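Acyl-coenzyme A oxidase (Caenorhabditis elegans, PDB 5K3I) catalyses the first step of peroxisomal beta-oxidation, desaturating acyl-CoAs to (2E)-enoyl-CoAs with FAD and passing the electrons to oxygen to give hydrogen peroxide. Local coordinates at residues T152-G157 with L186-G191; L386-K391 with M438-Q443. The protein carries 1 engineered substitution. All coordinates share one frame; numbering follows the deposited sequence.

Overall arrangement
Contacts 1 and 2 grip opposite ends of one FAD. Contact 1, in the beta region, holds the isoalloxazine: Thr152 and Gly191 bond to its pyrimidine edge. Contact 2, between helices 380-407 and 437-456, meets the adenosine end through Met438, Val439 and Leu442, while the side chain of Leu441 comes within about 4 Å of a bound ATP. The centres of contact 1 and contact 2 are about 21 Å apart; between the nearest atoms of contact 1 and contact 2 the distance is about 8 Å, without touching. The second subunit completes the FAD site with Arg320, Gln340, Arg343 and Gly411. The engineered Ala434, at the predicted proton-acceptor position, has its side chain about 9 Å from that of Thr152.

Contact 1: residues T152-G157 with L186-G191; sequences TEMGHG and LKWWPG. With FAD (flavin-adenine dinucleotide), chain I.
Glu153 and Lys187 face each other at a single backbone bridge, an antiparallel, non-hydrogen-bonded pair with CA atoms 4.0 Å apart, and the bridge is enclosed by two backbone bonds. Trp188 N donates to Thr152 O, while Met154 N meets Leu186 O at 2.8 Å. The side chains then divide the work. Glu153 sets CG beside its own backbone N (chi1 -52°) and runs extended, whereas Lys187 bends at chi2, so that the two cross at a slant and NZ reaches OE2 at 3.0 Å on its anti side, somewhat out of the carboxylate plane. This salt bridge is buried, and both ends have further partners: Thr165 OG1 and Glu164 N for the carboxylate, the carbonyls of Val203 and Gln151 for the ammonium. Were Glu153 replaced by an alanine, the buried ammonium of Lys187 would probably lose its counter-charge, and Glu164 N and Thr165 OG1 their carboxylate partner. Away from this pair, Met154 lies alongside Trp188, CE 3.4 Å from CZ3, its sulfur in a Met-aromatic contact with the six-membered ring. On the flavin side, Thr152 sets OG1 beside its backbone N (chi1 -55°), with CG2 anti to that N; OG1 donates to FAD N1 at 2.7 Å and Thr152 N to FAD O2 at 2.7 Å, an almost straight bond. Gly191 N holds FAD O4 at 3.1 Å, and one face of the Trp189 ring lies beneath the flavin's benzenoid end near C9. Donors thus meet N1, O2 and O4 together, a pattern consistent with that of the acyl-CoA dehydrogenase superfamily, and one likely to stabilise negative charge gathering along N1 and O2 when the flavin is reduced.

Contact 2: residues L386-K391 with M438-Q443; sequences LTSGLK and MVMLLQ. With FAD (flavin-adenine dinucleotide), chain I.
Ser388 and Met440 bring two helix backbones unusually close: their CA atoms stand 4.8 Å apart, and the local axes approach to 7.6 Å, with an angle of 143° between their directions, 37° from antiparallel. The close approach is helped by Ser388 and Gly389, small residues on helix 380-407. Ser388 directs its CB at Met440 O, 3.2 Å away, and Met440 answers with its CB, 3.5 Å from Ser388 O, so each backbone carbonyl is met by the other residue's first side-chain carbon. Gly389, next along, has no side chain to interpose; the CD2 branch of Leu441 comes up to its CA at 4.2 Å, although the CB of that leucine points away from the opposing helix. The hydroxyl of Ser388 takes no polar partner across the interface. With OG set beside its own backbone N (chi1 -78°), it bonds back to His384 O, one turn earlier, and it meets CB of Gln443 and the sulfur of Met440 by packing alone. Met440 bends at both chi2 and chi3, carrying its thioether away from the crossing, while the methylene CE of Lys391 passes slantwise over Met440 CG at 4.1 Å. The ammonium beyond that methylene is satisfied elsewhere, by the carbonyls of Gly430 and Tyr433. The far side of 438-443 serves the cofactor: CG2 of Val439 packs on the adenine, 3.6 Å from FAD C5A, and Leu442 CD1 joins it there, while Met438 CB packs against the ribose at O2B. Helix 292-319 adjoins this crossing through Arg295, which touches Thr387 and Met440; helix 338-370 packs on Leu386 and Leu390, and helix 520-553 borders both segments, meeting Leu386 and Leu390 on one and Leu441 and Leu442 on the other.

Contact 1: residues T152-G157 with L186-G191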
ATOM      1  N   THR A 152     -22.002  -9.021   7.336  1.00 23.42           N
ATOM      2  CA  THR A 152     -21.932  -7.571   7.180  1.00 24.49           C
ATOM      3  C   THR A 152     -23.103  -7.002   6.388  1.00 24.36           C
ATOM      4  O   THR A 152     -23.608  -7.617   5.442  1.00 26.55           O
ATOM      5  CB  THR A 152     -20.608  -7.198   6.516  1.00 24.68           C
ATOM      6  OG1 THR A 152     -19.539  -7.758   7.284  1.00 25.39           O
ATOM      7  CG2 THR A 152     -20.417  -5.684   6.424  1.00 25.04           C
ATOM      8  N   GLU A 153     -23.514  -5.800   6.782  1.00 26.12           N
ATOM      9  CA  GLU A 153     -24.525  -5.023   6.096  1.00 25.84           C
ATOM     10  C   GLU A 153     -23.921  -3.689   5.685  1.00 26.63           C
ATOM     11  O   GLU A 153     -22.837  -3.313   6.133  1.00 26.28           O
ATOM     12  CB  GLU A 153     -25.740  -4.805   7.002  1.00 24.78           C
ATOM     13  CG  GLU A 153     -26.284  -6.082   7.584  1.00 24.96           C
ATOM     14  CD  GLU A 153     -27.514  -5.844   8.437  1.00 24.40           C
ATOM     15  OE1 GLU A 153     -27.692  -4.700   8.901  1.00 24.04           O
ATOM     16  OE2 GLU A 153     -28.283  -6.807   8.670  1.00 24.15           O
ATOM     17  N   MET A 154     -24.648  -2.959   4.835  1.00 25.51           N
ATOM     18  CA  MET A 154     -24.121  -1.699   4.317  1.00 25.22           C
ATOM     19  C   MET A 154     -23.786  -0.744   5.460  1.00 24.79           C
ATOM     20  O   MET A 154     -22.789  -0.014   5.405  1.00 25.84           O
ATOM     21  CB  MET A 154     -25.114  -1.053   3.347  1.00 27.32           C
ATOM     22  CG  MET A 154     -24.578   0.234   2.735  1.00 29.61           C
ATOM     23  SD  MET A 154     -25.847   1.274   1.986  1.00 31.92           S
ATOM     24  CE  MET A 154     -26.407   0.290   0.618  1.00 30.55           C
ATOM     25  N   GLY A 155     -24.604  -0.742   6.511  1.00 24.97           N
ATOM     26  CA  GLY A 155     -24.425   0.153   7.621  1.00 23.09           C
ATOM     27  C   GLY A 155     -23.764  -0.405   8.864  1.00 22.71           C
ATOM     28  O   GLY A 155     -23.524   0.359   9.809  1.00 22.25           O
ATOM     29  N   HIS A 156     -23.446  -1.701   8.899  1.00 25.23           N
ATOM     30  CA  HIS A 156     -22.784  -2.275  10.063  1.00 24.75           C
ATOM     31  C   HIS A 156     -21.943  -3.469   9.645  1.00 25.03           C
ATOM     32  O   HIS A 156     -22.424  -4.373   8.947  1.00 24.87           O
ATOM     33  CB  HIS A 156     -23.793  -2.716  11.121  1.00 24.36           C
ATOM     34  CG  HIS A 156     -24.551  -1.585  11.744  1.00 24.37           C
ATOM     35  ND1 HIS A 156     -25.689  -1.052  11.179  1.00 24.31           N
ATOM     36  CD2 HIS A 156     -24.334  -0.886  12.886  1.00 24.47           C
ATOM     37  CE1 HIS A 156     -26.143  -0.074  11.945  1.00 24.07           C
ATOM     38  NE2 HIS A 156     -25.340   0.046  12.987  1.00 24.19           N
ATOM     39  N   GLY A 157     -20.699  -3.476  10.104  1.00 22.23           N
ATOM     40  CA  GLY A 157     -19.804  -4.603   9.970  1.00 22.44           C
ATOM     41  C   GLY A 157     -19.178  -4.956  11.305  1.00 23.04           C
ATOM     42  O   GLY A 157     -19.146  -6.127  11.700  1.00 24.57           O
ATOM     43  N   LEU A 186     -29.304  -3.770   4.067  1.00 26.43           N
ATOM     44  CA  LEU A 186     -28.825  -4.709   3.057  1.00 25.06           C
ATOM     45  C   LEU A 186     -27.547  -5.403   3.493  1.00 24.44           C
ATOM     46  O   LEU A 186     -26.574  -4.746   3.870  1.00 23.22           O
ATOM     47  CB  LEU A 186     -28.560  -3.980   1.740  1.00 24.97           C
ATOM     48  CG  LEU A 186     -29.657  -3.488   0.796  1.00 24.65           C
ATOM     49  CD1 LEU A 186     -28.997  -2.657  -0.286  1.00 24.34           C
ATOM     50  CD2 LEU A 186     -30.417  -4.645   0.188  1.00 25.15           C
ATOM     51  N   LYS A 187     -27.550  -6.734   3.421  1.00 23.84           N
ATOM     52  CA  LYS A 187     -26.297  -7.464   3.504  1.00 23.59           C
ATOM     53  C   LYS A 187     -25.372  -6.977   2.397  1.00 22.70           C
ATOM     54  O   LYS A 187     -25.812  -6.685   1.284  1.00 22.32           O
ATOM     55  CB  LYS A 187     -26.535  -8.969   3.391  1.00 25.07           C
ATOM     56  CG  LYS A 187     -27.340  -9.534   4.544  1.00 25.80           C
ATOM     57  CD  LYS A 187     -26.560  -9.396   5.839  1.00 26.97           C
ATOM     58  CE  LYS A 187     -27.420  -9.707   7.046  1.00 27.53           C
ATOM     59  NZ  LYS A 187     -26.735  -9.384   8.330  1.00 27.58           N
ATOM     60  N   TRP A 188     -24.090  -6.860   2.716  1.00 24.62           N
ATOM     61  CA  TRP A 188     -23.172  -6.108   1.872  1.00 23.72           C
ATOM     62  C   TRP A 188     -21.765  -6.525   2.257  1.00 23.88           C
ATOM     63  O   TRP A 188     -21.418  -6.491   3.444  1.00 24.04           O
ATOM     64  CB  TRP A 188     -23.386  -4.603   2.069  1.00 23.36           C
ATOM     65  CG  TRP A 188     -22.804  -3.719   1.011  1.00 22.59           C
ATOM     66  CD1 TRP A 188     -21.490  -3.412   0.833  1.00 22.73           C
ATOM     67  CD2 TRP A 188     -23.520  -3.024  -0.015  1.00 22.26           C
ATOM     68  NE1 TRP A 188     -21.340  -2.564  -0.236  1.00 22.57           N
ATOM     69  CE2 TRP A 188     -22.573  -2.313  -0.776  1.00 22.32           C
ATOM     70  CE3 TRP A 188     -24.868  -2.936  -0.366  1.00 22.02           C
ATOM     71  CZ2 TRP A 188     -22.928  -1.527  -1.864  1.00 22.11           C
ATOM     72  CZ3 TRP A 188     -25.218  -2.156  -1.452  1.00 22.07           C
ATOM     73  CH2 TRP A 188     -24.251  -1.460  -2.186  1.00 22.17           C
ATOM     74  N   TRP A 189     -20.997  -6.996   1.251  1.00 22.31           N
ATOM     75  CA  TRP A 189     -19.630  -7.539   1.278  1.00 22.95           C
ATOM     76  C   TRP A 189     -19.480  -9.062   1.332  1.00 24.39           C
ATOM     77  O   TRP A 189     -18.382  -9.531   1.020  1.00 24.90           O
ATOM     78  CB  TRP A 189     -18.790  -6.936   2.405  1.00 22.16           C
ATOM     79  CG  TRP A 189     -18.268  -5.601   2.053  1.00 22.11           C
ATOM     80  CD1 TRP A 189     -18.663  -4.393   2.549  1.00 21.99           C
ATOM     81  CD2 TRP A 189     -17.269  -5.326   1.071  1.00 21.48           C
ATOM     82  NE1 TRP A 189     -17.951  -3.383   1.949  1.00 21.65           N
ATOM     83  CE2 TRP A 189     -17.091  -3.934   1.036  1.00 21.45           C
ATOM     84  CE3 TRP A 189     -16.501  -6.127   0.222  1.00 21.38           C
ATOM     85  CZ2 TRP A 189     -16.185  -3.325   0.180  1.00 21.58           C
ATOM     86  CZ3 TRP A 189     -15.603  -5.524  -0.618  1.00 21.78           C
ATOM     87  CH2 TRP A 189     -15.447  -4.135  -0.634  1.00 22.22           C
ATOM     88  N   PRO A 190     -20.468  -9.870   1.740  1.00 23.22           N
ATOM     89  CA  PRO A 190     -20.267 -11.321   1.671  1.00 24.71           C
ATOM     90  C   PRO A 190     -19.771 -11.738   0.295  1.00 26.02           C
ATOM     91  O   PRO A 190     -20.381 -11.428  -0.731  1.00 27.79           O
ATOM     92  CB  PRO A 190     -21.662 -11.874   1.980  1.00 24.97           C
ATOM     93  CG  PRO A 190     -22.213 -10.881   2.886  1.00 24.28           C
ATOM     94  CD  PRO A 190     -21.782  -9.574   2.349  1.00 23.95           C
ATOM     95  N   GLY A 191     -18.649 -12.448   0.283  1.00 28.64           N
ATOM     96  CA  GLY A 191     -18.041 -12.822  -0.977  1.00 29.19           C
ATOM     97  C   GLY A 191     -18.862 -13.884  -1.683  1.00 29.17           C
ATOM     98  O   GLY A 191     -19.480 -14.740  -1.054  1.00 30.22           O
TER
HETATM   99  PA  FAD I 701     -16.355   0.393  10.135  1.00 24.68           P
HETATM  100  O1A FAD I 701     -16.514  -0.046  11.567  1.00 23.78           O
HETATM  101  O2A FAD I 701     -17.677   0.915   9.617  1.00 25.02           O
HETATM  102  O5B FAD I 701     -15.202   1.557  10.088  1.00 23.89           O
HETATM  103  C5B FAD I 701     -14.024   1.177  10.755  1.00 24.08           C
HETATM  104  C4B FAD I 701     -13.375   2.510  11.199  1.00 23.54           C
HETATM  105  O4B FAD I 701     -14.022   2.994  12.216  1.00 22.81           O
HETATM  106  C3B FAD I 701     -11.976   2.082  11.650  1.00 23.59           C
HETATM  107  O3B FAD I 701     -11.071   3.041  11.310  1.00 23.77           O
HETATM  108  C2B FAD I 701     -12.080   1.900  13.173  1.00 23.33           C
HETATM  109  O2B FAD I 701     -10.917   2.631  13.776  1.00 23.56           O
HETATM  110  C1B FAD I 701     -13.164   2.533  13.521  1.00 22.68           C
HETATM  111  N9A FAD I 701     -14.051   1.851  14.438  1.00 22.08           N
HETATM  112  C8A FAD I 701     -15.191   1.185  14.176  1.00 21.91           C
HETATM  113  N7A FAD I 701     -15.676   0.736  15.329  1.00 21.74           N
HETATM  114  C5A FAD I 701     -14.833   1.140  16.324  1.00 21.68           C
HETATM  115  C6A FAD I 701     -14.817   0.976  17.695  1.00 21.57           C
HETATM  116  N6A FAD I 701     -15.624   0.336  18.700  1.00 21.14           N
HETATM  117  N1A FAD I 701     -13.827   1.505  18.423  1.00 21.97           N
HETATM  118  C2A FAD I 701     -12.831   2.208  17.825  1.00 21.79           C
HETATM  119  N3A FAD I 701     -12.845   2.366  16.492  1.00 21.55           N
HETATM  120  C4A FAD I 701     -13.839   1.837  15.755  1.00 21.66           C
HETATM  121  N1  FAD I 701     -18.303  -9.358   5.501  1.00 21.06           N
HETATM  122  C2  FAD I 701     -19.118 -10.579   5.579  1.00 21.21           C
HETATM  123  O2  FAD I 701     -20.042 -10.624   6.350  1.00 21.35           O
HETATM  124  N3  FAD I 701     -18.749 -11.706   4.692  1.00 21.27           N
HETATM  125  C4  FAD I 701     -17.616 -11.583   3.787  1.00 21.08           C
HETATM  126  O4  FAD I 701     -17.318 -12.457   3.081  1.00 21.13           O
HETATM  127  C4X FAD I 701     -16.800 -10.324   3.720  1.00 20.93           C
HETATM  128  N5  FAD I 701     -15.676 -10.178   2.823  1.00 20.82           N
HETATM  129  C5X FAD I 701     -14.898  -8.920   2.805  1.00 20.49           C
HETATM  130  C6  FAD I 701     -13.812  -8.811   1.924  1.00 20.53           C
HETATM  131  C7  FAD I 701     -13.080  -7.609   1.907  1.00 20.45           C
HETATM  132  C7M FAD I 701     -11.972  -7.811   0.853  1.00 20.11           C
HETATM  133  C8  FAD I 701     -13.421  -6.533   2.749  1.00 20.31           C
HETATM  134  C8M FAD I 701     -12.618  -5.242   2.714  1.00 20.18           C
HETATM  135  C9  FAD I 701     -14.518  -6.653   3.628  1.00 20.32           C
HETATM  136  C9A FAD I 701     -15.248  -7.862   3.645  1.00 20.51           C
HETATM  137  N10 FAD I 701     -16.418  -8.016   4.573  1.00 20.73           N
HETATM  138  C10 FAD I 701     -17.169  -9.249   4.585  1.00 21.00           C
HETATM  139  C1' FAD I 701     -16.805  -6.940   5.466  1.00 20.85           C
HETATM  140  C2' FAD I 701     -15.885  -6.913   6.709  1.00 20.98           C
HETATM  141  O2' FAD I 701     -16.218  -7.932   7.603  1.00 20.79           O
HETATM  142  C3' FAD I 701     -16.102  -5.551   7.347  1.00 21.11           C
HETATM  143  O3' FAD I 701     -15.854  -4.624   6.343  1.00 20.77           O
HETATM  144  C4' FAD I 701     -15.099  -5.428   8.483  1.00 21.45           C
HETATM  145  O4' FAD I 701     -15.589  -6.130   9.579  1.00 21.51           O
HETATM  146  C5' FAD I 701     -14.924  -3.966   8.891  1.00 21.81           C
HETATM  147  O5' FAD I 701     -16.075  -3.534   9.586  1.00 22.49           O
HETATM  148  P   FAD I 701     -16.778  -2.184   8.947  1.00 23.12           P
HETATM  149  O1P FAD I 701     -16.910  -2.343   7.438  1.00 22.63           O
HETATM  150  O2P FAD I 701     -18.136  -1.927   9.520  1.00 22.55           O
HETATM  151  O3P FAD I 701     -15.814  -0.869   9.215  1.00 23.57           O

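Contact 2: residues L386-K391 with M438-Q443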
ATOM      1  N   LEU A 386      -5.408 -13.627  21.430  1.00 24.88           N
ATOM      2  CA  LEU A 386      -4.212 -13.866  20.628  1.00 24.24           C
ATOM      3  C   LEU A 386      -4.505 -13.619  19.161  1.00 24.40           C
ATOM      4  O   LEU A 386      -3.795 -12.872  18.470  1.00 26.75           O
ATOM      5  CB  LEU A 386      -3.761 -15.313  20.819  1.00 23.57           C
ATOM      6  CG  LEU A 386      -2.615 -15.831  19.951  1.00 24.33           C
ATOM      7  CD1 LEU A 386      -1.297 -15.188  20.361  1.00 25.22           C
ATOM      8  CD2 LEU A 386      -2.546 -17.358  19.978  1.00 24.21           C
ATOM      9  N   THR A 387      -5.571 -14.250  18.685  1.00 26.14           N
ATOM     10  CA  THR A 387      -6.032 -14.144  17.312  1.00 25.03           C
ATOM     11  C   THR A 387      -6.418 -12.713  16.935  1.00 23.01           C
ATOM     12  O   THR A 387      -6.212 -12.301  15.791  1.00 21.96           O
ATOM     13  CB  THR A 387      -7.202 -15.131  17.185  1.00 26.35           C
ATOM     14  OG1 THR A 387      -6.719 -16.442  16.854  1.00 28.82           O
ATOM     15  CG2 THR A 387      -8.193 -14.700  16.224  1.00 26.61           C
ATOM     16  N   SER A 388      -6.972 -11.943  17.877  1.00 22.65           N
ATOM     17  CA  SER A 388      -7.333 -10.556  17.589  1.00 21.69           C
ATOM     18  C   SER A 388      -6.088  -9.737  17.274  1.00 21.39           C
ATOM     19  O   SER A 388      -6.027  -9.027  16.261  1.00 21.27           O
ATOM     20  CB  SER A 388      -8.090  -9.949  18.771  1.00 21.74           C
ATOM     21  OG  SER A 388      -9.446 -10.369  18.812  1.00 22.27           O
ATOM     22  N   GLY A 389      -5.084  -9.822  18.147  1.00 20.46           N
ATOM     23  CA  GLY A 389      -3.850  -9.093  17.925  1.00 20.38           C
ATOM     24  C   GLY A 389      -3.075  -9.603  16.729  1.00 20.17           C
ATOM     25  O   GLY A 389      -2.594  -8.817  15.908  1.00 20.99           O
ATOM     26  N   LEU A 390      -2.936 -10.929  16.616  1.00 20.97           N
ATOM     27  CA  LEU A 390      -2.097 -11.488  15.560  1.00 20.57           C
ATOM     28  C   LEU A 390      -2.655 -11.171  14.188  1.00 20.21           C
ATOM     29  O   LEU A 390      -1.904 -10.821  13.279  1.00 20.11           O
ATOM     30  CB  LEU A 390      -1.962 -13.005  15.701  1.00 20.78           C
ATOM     31  CG  LEU A 390      -0.788 -13.604  16.480  1.00 20.91           C
ATOM     32  CD1 LEU A 390      -0.888 -15.123  16.443  1.00 20.94           C
ATOM     33  CD2 LEU A 390       0.529 -13.146  15.893  1.00 20.67           C
ATOM     34  N   LYS A 391      -3.971 -11.262  14.022  1.00 19.20           N
ATOM     35  CA  LYS A 391      -4.542 -10.950  12.722  1.00 19.97           C
ATOM     36  C   LYS A 391      -4.272  -9.495  12.364  1.00 19.83           C
ATOM     37  O   LYS A 391      -4.113  -9.168  11.186  1.00 19.83           O
ATOM     38  CB  LYS A 391      -6.040 -11.291  12.713  1.00 20.19           C
ATOM     39  CG  LYS A 391      -7.014 -10.127  12.851  1.00 20.73           C
ATOM     40  CD  LYS A 391      -7.170  -9.461  11.505  1.00 21.36           C
ATOM     41  CE  LYS A 391      -8.439  -8.765  11.339  1.00 22.04           C
ATOM     42  NZ  LYS A 391      -8.501  -8.280   9.950  1.00 22.74           N
ATOM     43  N   MET A 438      -7.998  -1.856  13.911  1.00 19.67           N
ATOM     44  CA  MET A 438      -8.086  -1.030  15.106  1.00 20.92           C
ATOM     45  C   MET A 438      -8.996  -1.674  16.138  1.00 19.90           C
ATOM     46  O   MET A 438      -8.713  -1.642  17.338  1.00 21.00           O
ATOM     47  CB  MET A 438      -8.610   0.357  14.741  1.00 21.97           C
ATOM     48  CG  MET A 438      -7.696   1.185  13.874  1.00 23.73           C
ATOM     49  SD  MET A 438      -6.010   1.133  14.491  1.00 26.77           S
ATOM     50  CE  MET A 438      -5.622   2.872  14.419  1.00 28.94           C
ATOM     51  N   VAL A 439     -10.091  -2.282  15.684  1.00 21.56           N
ATOM     52  CA  VAL A 439     -11.054  -2.862  16.609  1.00 21.47           C
ATOM     53  C   VAL A 439     -10.505  -4.145  17.215  1.00 21.20           C
ATOM     54  O   VAL A 439     -10.715  -4.422  18.400  1.00 20.83           O
ATOM     55  CB  VAL A 439     -12.399  -3.087  15.898  1.00 21.48           C
ATOM     56  CG1 VAL A 439     -13.416  -3.701  16.860  1.00 21.54           C
ATOM     57  CG2 VAL A 439     -12.918  -1.780  15.334  1.00 21.85           C
ATOM     58  N   MET A 440      -9.800  -4.948  16.417  1.00 20.80           N
ATOM     59  CA  MET A 440      -9.271  -6.202  16.929  1.00 20.53           C
ATOM     60  C   MET A 440      -8.107  -5.967  17.884  1.00 19.39           C
ATOM     61  O   MET A 440      -7.905  -6.750  18.817  1.00 18.30           O
ATOM     62  CB  MET A 440      -8.866  -7.110  15.777  1.00 21.84           C
ATOM     63  CG  MET A 440     -10.033  -7.504  14.898  1.00 22.72           C
ATOM     64  SD  MET A 440     -11.320  -8.372  15.809  1.00 25.42           S
ATOM     65  CE  MET A 440     -12.610  -7.129  15.906  1.00 25.10           C
ATOM     66  N   LEU A 441      -7.317  -4.912  17.662  1.00 20.19           N
ATOM     67  CA  LEU A 441      -6.282  -4.547  18.631  1.00 20.02           C
ATOM     68  C   LEU A 441      -6.879  -4.110  19.964  1.00 20.02           C
ATOM     69  O   LEU A 441      -6.336  -4.435  21.029  1.00 20.09           O
ATOM     70  CB  LEU A 441      -5.372  -3.452  18.066  1.00 20.42           C
ATOM     71  CG  LEU A 441      -4.394  -3.865  16.956  1.00 20.38           C
ATOM     72  CD1 LEU A 441      -3.635  -2.666  16.418  1.00 19.98           C
ATOM     73  CD2 LEU A 441      -3.430  -4.926  17.464  1.00 20.92           C
ATOM     74  N   LEU A 442      -8.002  -3.384  19.934  1.00 20.50           N
ATOM     75  CA  LEU A 442      -8.668  -3.012  21.188  1.00 20.27           C
ATOM     76  C   LEU A 442      -9.366  -4.200  21.837  1.00 20.37           C
ATOM     77  O   LEU A 442      -9.482  -4.242  23.067  1.00 20.31           O
ATOM     78  CB  LEU A 442      -9.674  -1.884  20.968  1.00 20.10           C
ATOM     79  CG  LEU A 442      -9.070  -0.533  20.576  1.00 19.77           C
ATOM     80  CD1 LEU A 442     -10.166   0.387  20.093  1.00 19.92           C
ATOM     81  CD2 LEU A 442      -8.373   0.043  21.786  1.00 19.65           C
ATOM     82  N   GLN A 443      -9.834  -5.167  21.035  1.00 21.51           N
ATOM     83  CA  GLN A 443     -10.370  -6.412  21.590  1.00 23.02           C
ATOM     84  C   GLN A 443      -9.318  -7.132  22.423  1.00 22.73           C
ATOM     85  O   GLN A 443      -9.601  -7.609  23.525  1.00 22.65           O
ATOM     86  CB  GLN A 443     -10.894  -7.325  20.472  1.00 24.05           C
ATOM     87  CG  GLN A 443     -12.073  -8.252  20.835  1.00 25.36           C
ATOM     88  CD  GLN A 443     -13.323  -7.535  21.331  1.00 26.80           C
ATOM     89  OE1 GLN A 443     -13.425  -6.311  21.288  1.00 25.92           O
ATOM     90  NE2 GLN A 443     -14.280  -8.310  21.829  1.00 27.17           N
TER
HETATM   91  PA  FAD I 701     -16.355   0.393  10.135  1.00 24.68           P
HETATM   92  O1A FAD I 701     -16.514  -0.046  11.567  1.00 23.78           O
HETATM   93  O2A FAD I 701     -17.677   0.915   9.617  1.00 25.02           O
HETATM   94  O5B FAD I 701     -15.202   1.557  10.088  1.00 23.89           O
HETATM   95  C5B FAD I 701     -14.024   1.177  10.755  1.00 24.08           C
HETATM   96  C4B FAD I 701     -13.375   2.510  11.199  1.00 23.54           C
HETATM   97  O4B FAD I 701     -14.022   2.994  12.216  1.00 22.81           O
HETATM   98  C3B FAD I 701     -11.976   2.082  11.650  1.00 23.59           C
HETATM   99  O3B FAD I 701     -11.071   3.041  11.310  1.00 23.77           O
HETATM  100  C2B FAD I 701     -12.080   1.900  13.173  1.00 23.33           C
HETATM  101  O2B FAD I 701     -10.917   2.631  13.776  1.00 23.56           O
HETATM  102  C1B FAD I 701     -13.164   2.533  13.521  1.00 22.68           C
HETATM  103  N9A FAD I 701     -14.051   1.851  14.438  1.00 22.08           N
HETATM  104  C8A FAD I 701     -15.191   1.185  14.176  1.00 21.91           C
HETATM  105  N7A FAD I 701     -15.676   0.736  15.329  1.00 21.74           N
HETATM  106  C5A FAD I 701     -14.833   1.140  16.324  1.00 21.68           C
HETATM  107  C6A FAD I 701     -14.817   0.976  17.695  1.00 21.57           C
HETATM  108  N6A FAD I 701     -15.624   0.336  18.700  1.00 21.14           N
HETATM  109  N1A FAD I 701     -13.827   1.505  18.423  1.00 21.97           N
HETATM  110  C2A FAD I 701     -12.831   2.208  17.825  1.00 21.79           C
HETATM  111  N3A FAD I 701     -12.845   2.366  16.492  1.00 21.55           N
HETATM  112  C4A FAD I 701     -13.839   1.837  15.755  1.00 21.66           C
HETATM  113  N1  FAD I 701     -18.303  -9.358   5.501  1.00 21.06           N
HETATM  114  C2  FAD I 701     -19.118 -10.579   5.579  1.00 21.21           C
HETATM  115  O2  FAD I 701     -20.042 -10.624   6.350  1.00 21.35           O
HETATM  116  N3  FAD I 701     -18.749 -11.706   4.692  1.00 21.27           N
HETATM  117  C4  FAD I 701     -17.616 -11.583   3.787  1.00 21.08           C
HETATM  118  O4  FAD I 701     -17.318 -12.457   3.081  1.00 21.13           O
HETATM  119  C4X FAD I 701     -16.800 -10.324   3.720  1.00 20.93           C
HETATM  120  N5  FAD I 701     -15.676 -10.178   2.823  1.00 20.82           N
HETATM  121  C5X FAD I 701     -14.898  -8.920   2.805  1.00 20.49           C
HETATM  122  C6  FAD I 701     -13.812  -8.811   1.924  1.00 20.53           C
HETATM  123  C7  FAD I 701     -13.080  -7.609   1.907  1.00 20.45           C
HETATM  124  C7M FAD I 701     -11.972  -7.811   0.853  1.00 20.11           C
HETATM  125  C8  FAD I 701     -13.421  -6.533   2.749  1.00 20.31           C
HETATM  126  C8M FAD I 701     -12.618  -5.242   2.714  1.00 20.18           C
HETATM  127  C9  FAD I 701     -14.518  -6.653   3.628  1.00 20.32           C
HETATM  128  C9A FAD I 701     -15.248  -7.862   3.645  1.00 20.51           C
HETATM  129  N10 FAD I 701     -16.418  -8.016   4.573  1.00 20.73           N
HETATM  130  C10 FAD I 701     -17.169  -9.249   4.585  1.00 21.00           C
HETATM  131  C1' FAD I 701     -16.805  -6.940   5.466  1.00 20.85           C
HETATM  132  C2' FAD I 701     -15.885  -6.913   6.709  1.00 20.98           C
HETATM  133  O2' FAD I 701     -16.218  -7.932   7.603  1.00 20.79           O
HETATM  134  C3' FAD I 701     -16.102  -5.551   7.347  1.00 21.11           C
HETATM  135  O3' FAD I 701     -15.854  -4.624   6.343  1.00 20.77           O
HETATM  136  C4' FAD I 701     -15.099  -5.428   8.483  1.00 21.45           C
HETATM  137  O4' FAD I 701     -15.589  -6.130   9.579  1.00 21.51           O
HETATM  138  C5' FAD I 701     -14.924  -3.966   8.891  1.00 21.81           C
HETATM  139  O5' FAD I 701     -16.075  -3.534   9.586  1.00 22.49           O
HETATM  140  P   FAD I 701     -16.778  -2.184   8.947  1.00 23.12           P
HETATM  141  O1P FAD I 701     -16.910  -2.343   7.438  1.00 22.63           O
HETATM  142  O2P FAD I 701     -18.136  -1.927   9.520  1.00 22.55           O
HETATM  143  O3P FAD I 701     -15.814  -0.869   9.215  1.00 23.57           O